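Local coordinates for protein lactaldehyde dehydrogenase (Escherichia coli, PDB 2IMP) that catalyses the irreversible NAD-dependent oxidation of L-lactaldehyde, formed during fucose and rhamnose degradation, to L-lactate, and also oxidises glycolaldehyde, at residues A[80-85]-A[189-194]. Sequence-based numbering, arbitrary orientation.
Sequences RERASE and AKIVDE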
ATOM      1  N   ARG A  80      31.501 -10.349  -2.856  1.00 14.39           N
ATOM      2  CA  ARG A  80      32.163 -10.375  -1.559  1.00 16.93           C
ATOM      3  C   ARG A  80      33.470 -11.204  -1.591  1.00 18.86           C
ATOM      4  O   ARG A  80      34.455 -10.851  -0.947  1.00 19.95           O
ATOM      5  CB  ARG A  80      31.219 -10.926  -0.483  1.00 17.43           C
ATOM      6  CG  ARG A  80      29.997 -10.048  -0.232  1.00 18.64           C
ATOM      7  CD  ARG A  80      29.248 -10.452   1.039  1.00 17.80           C
ATOM      8  NE  ARG A  80      28.071  -9.611   1.256  1.00 17.74           N
ATOM      9  CZ  ARG A  80      26.854  -9.885   0.794  1.00 18.48           C
ATOM     10  NH1 ARG A  80      26.641 -10.995   0.095  1.00 18.30           N
ATOM     11  NH2 ARG A  80      25.855  -9.037   1.013  1.00 18.80           N
ATOM     12  N   GLU A  81      33.456 -12.296  -2.354  1.00 19.56           N
ATOM     13  CA  GLU A  81      34.636 -13.146  -2.503  1.00 23.16           C
ATOM     14  C   GLU A  81      35.833 -12.405  -3.155  1.00 22.76           C
ATOM     15  O   GLU A  81      36.991 -12.684  -2.859  1.00 23.77           O
ATOM     16  CB  GLU A  81      34.295 -14.377  -3.350  1.00 25.32           C
ATOM     17  CG  GLU A  81      33.561 -15.481  -2.610  1.00 31.72           C
ATOM     18  CD  GLU A  81      33.011 -16.539  -3.552  1.00 36.28           C
ATOM     19  OE1 GLU A  81      33.771 -17.007  -4.428  1.00 38.59           O
ATOM     20  OE2 GLU A  81      31.821 -16.906  -3.419  1.00 39.67           O
ATOM     21  N   ARG A  82      35.521 -11.468  -4.041  1.00 22.65           N
ATOM     22  CA  ARG A  82      36.541 -10.687  -4.727  1.00 23.11           C
ATOM     23  C   ARG A  82      36.598  -9.208  -4.278  1.00 21.95           C
ATOM     24  O   ARG A  82      37.172  -8.367  -4.972  1.00 22.39           O
ATOM     25  CB  ARG A  82      36.296 -10.735  -6.235  1.00 25.70           C
ATOM     26  CG  ARG A  82      36.306 -12.137  -6.797  1.00 31.90           C
ATOM     27  CD  ARG A  82      36.061 -12.156  -8.293  1.00 35.14           C
ATOM     28  NE  ARG A  82      36.311 -13.493  -8.820  1.00 39.43           N
ATOM     29  CZ  ARG A  82      36.397 -13.795 -10.112  1.00 41.39           C
ATOM     30  NH1 ARG A  82      36.249 -12.858 -11.036  1.00 40.05           N
ATOM     31  NH2 ARG A  82      36.664 -15.041 -10.475  1.00 43.77           N
ATOM     32  N   ALA A  83      36.009  -8.921  -3.120  1.00 19.01           N
ATOM     33  CA  ALA A  83      35.955  -7.563  -2.585  1.00 18.95           C
ATOM     34  C   ALA A  83      37.271  -6.738  -2.684  1.00 18.69           C
ATOM     35  O   ALA A  83      37.297  -5.677  -3.308  1.00 18.11           O
ATOM     36  CB  ALA A  83      35.467  -7.601  -1.132  1.00 16.17           C
ATOM     37  N   SER A  84      38.341  -7.223  -2.067  1.00 18.95           N
ATOM     38  CA  SER A  84      39.606  -6.496  -2.118  1.00 19.80           C
ATOM     39  C   SER A  84      40.101  -6.255  -3.561  1.00 19.01           C
ATOM     40  O   SER A  84      40.614  -5.181  -3.882  1.00 19.46           O
ATOM     41  CB  SER A  84      40.678  -7.235  -1.307  1.00 20.38           C
ATOM     42  OG  SER A  84      40.918  -8.527  -1.838  1.00 26.71           O
ATOM     43  N   GLU A  85      39.935  -7.257  -4.417  1.00 18.26           N
ATOM     44  CA  GLU A  85      40.336  -7.123  -5.809  1.00 19.67           C
ATOM     45  C   GLU A  85      39.568  -5.986  -6.527  1.00 18.93           C
ATOM     46  O   GLU A  85      40.158  -5.163  -7.232  1.00 16.68           O
ATOM     47  CB  GLU A  85      40.094  -8.438  -6.556  1.00 23.65           C
ATOM     48  CG  GLU A  85      40.597  -8.448  -7.992  1.00 30.23           C
ATOM     49  CD  GLU A  85      40.024  -9.600  -8.812  1.00 36.56           C
ATOM     50  OE1 GLU A  85      39.957 -10.741  -8.297  1.00 37.92           O
ATOM     51  OE2 GLU A  85      39.647  -9.361  -9.981  1.00 37.86           O
ATOM     52  N   ALA A 189      31.181  -8.270 -14.640  1.00 13.16           N
ATOM     53  CA  ALA A 189      30.794  -9.189 -15.706  1.00 14.33           C
ATOM     54  C   ALA A 189      31.414 -10.600 -15.534  1.00 15.63           C
ATOM     55  O   ALA A 189      30.767 -11.613 -15.810  1.00 15.66           O
ATOM     56  CB  ALA A 189      31.181  -8.609 -17.068  1.00 12.27           C
ATOM     57  N   LYS A 190      32.668 -10.644 -15.088  1.00 16.23           N
ATOM     58  CA  LYS A 190      33.327 -11.923 -14.860  1.00 16.60           C
ATOM     59  C   LYS A 190      32.581 -12.762 -13.810  1.00 15.97           C
ATOM     60  O   LYS A 190      32.467 -13.982 -13.938  1.00 17.29           O
ATOM     61  CB  LYS A 190      34.775 -11.710 -14.409  1.00 19.15           C
ATOM     62  CG  LYS A 190      35.693 -11.144 -15.481  1.00 21.02           C
ATOM     63  CD  LYS A 190      37.105 -10.942 -14.930  1.00 27.27           C
ATOM     64  CE  LYS A 190      38.068 -10.423 -15.998  1.00 29.75           C
ATOM     65  NZ  LYS A 190      39.459 -10.289 -15.462  1.00 31.55           N
ATOM     66  N   ILE A 191      32.085 -12.088 -12.775  1.00 15.73           N
ATOM     67  CA  ILE A 191      31.317 -12.768 -11.737  1.00 13.40           C
ATOM     68  C   ILE A 191      30.003 -13.330 -12.317  1.00 14.80           C
ATOM     69  O   ILE A 191      29.626 -14.472 -12.050  1.00 14.75           O
ATOM     70  CB  ILE A 191      31.021 -11.810 -10.561  1.00 14.29           C
ATOM     71  CG1 ILE A 191      32.326 -11.531  -9.803  1.00 13.57           C
ATOM     72  CG2 ILE A 191      29.959 -12.417  -9.631  1.00 11.36           C
ATOM     73  CD1 ILE A 191      32.241 -10.399  -8.806  1.00 16.14           C
ATOM     74  N   VAL A 192      29.336 -12.511 -13.125  1.00 13.51           N
ATOM     75  CA  VAL A 192      28.112 -12.928 -13.788  1.00 14.10           C
ATOM     76  C   VAL A 192      28.361 -14.160 -14.677  1.00 14.74           C
ATOM     77  O   VAL A 192      27.578 -15.114 -14.698  1.00 13.99           O
ATOM     78  CB  VAL A 192      27.554 -11.786 -14.666  1.00 14.01           C
ATOM     79  CG1 VAL A 192      26.450 -12.312 -15.578  1.00 13.59           C
ATOM     80  CG2 VAL A 192      27.026 -10.659 -13.773  1.00 13.97           C
ATOM     81  N   ASP A 193      29.472 -14.118 -15.401  1.00 15.84           N
ATOM     82  CA  ASP A 193      29.840 -15.225 -16.269  1.00 17.46           C
ATOM     83  C   ASP A 193      30.189 -16.501 -15.476  1.00 17.02           C
ATOM     84  O   ASP A 193      29.747 -17.595 -15.811  1.00 18.76           O
ATOM     85  CB  ASP A 193      31.030 -14.832 -17.137  1.00 17.22           C
ATOM     86  CG  ASP A 193      31.295 -15.832 -18.237  1.00 19.60           C
ATOM     87  OD1 ASP A 193      32.468 -16.204 -18.419  1.00 22.08           O
ATOM     88  OD2 ASP A 193      30.332 -16.238 -18.923  1.00 18.13           O
ATOM     89  N   GLU A 194      30.970 -16.330 -14.417  1.00 17.87           N
ATOM     90  CA  GLU A 194      31.372 -17.450 -13.577  1.00 20.64           C
ATOM     91  C   GLU A 194      30.223 -18.191 -12.876  1.00 19.57           C
ATOM     92  O   GLU A 194      30.250 -19.414 -12.782  1.00 18.69           O
ATOM     93  CB  GLU A 194      32.377 -16.987 -12.530  1.00 22.93           C
ATOM     94  CG  GLU A 194      33.804 -17.020 -13.011  1.00 32.12           C
ATOM     95  CD  GLU A 194      34.740 -16.266 -12.091  1.00 37.02           C
ATOM     96  OE1 GLU A 194      34.581 -16.385 -10.852  1.00 38.11           O
ATOM     97  OE2 GLU A 194      35.635 -15.562 -12.611  1.00 38.84           O
TER
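Arg82 sends CG to the side opposite its own carbonyl carbon (chi1 -59°) and then runs straight from CG to NE, a reach that carries its guanidinium past Ile191 to Glu194, a long acid whose extended chain comes from the opposite direction. Arg82 NH2 and Glu194 OE2 form a salt bridge; its modelled length of 2.4 Å is too short to be trusted, so the exact place of NH2 is doubtful. The carboxylate is turned 63° from the guanidinium plane, with Glu194 OE1 over one face of that group rather than beside it in a flat, two-pronged pair. Arginine suits this place because it joins a long aliphatic stem to a charged end: its CD lies 4.1 Å from Ile191 CG1, while NH1 meets Lys190 CB at 3.9 Å, near the guanidinium plane. Arg82 occupies the break between helices 65-81 and 83-94, at the N-cap position of the latter; its side chain ties this corner to helix 183-195, which connects parallel strands 172-176 and 202-204 in a beta-alpha-beta crossover of the Rossmann-type NAD-binding domain. Ile191, apolar as its buried position requires, also packs on Ile79 of helix 65-81. An alanine in place of Arg82 would probably leave Glu194 without its cationic mate and uncover the CG1 side of Ile191. Lys190 NZ ends 6.0 Å from Arg82 NH1, and Glu85 OE2, 5.6 Å from NZ, would probably offset part of that like charge.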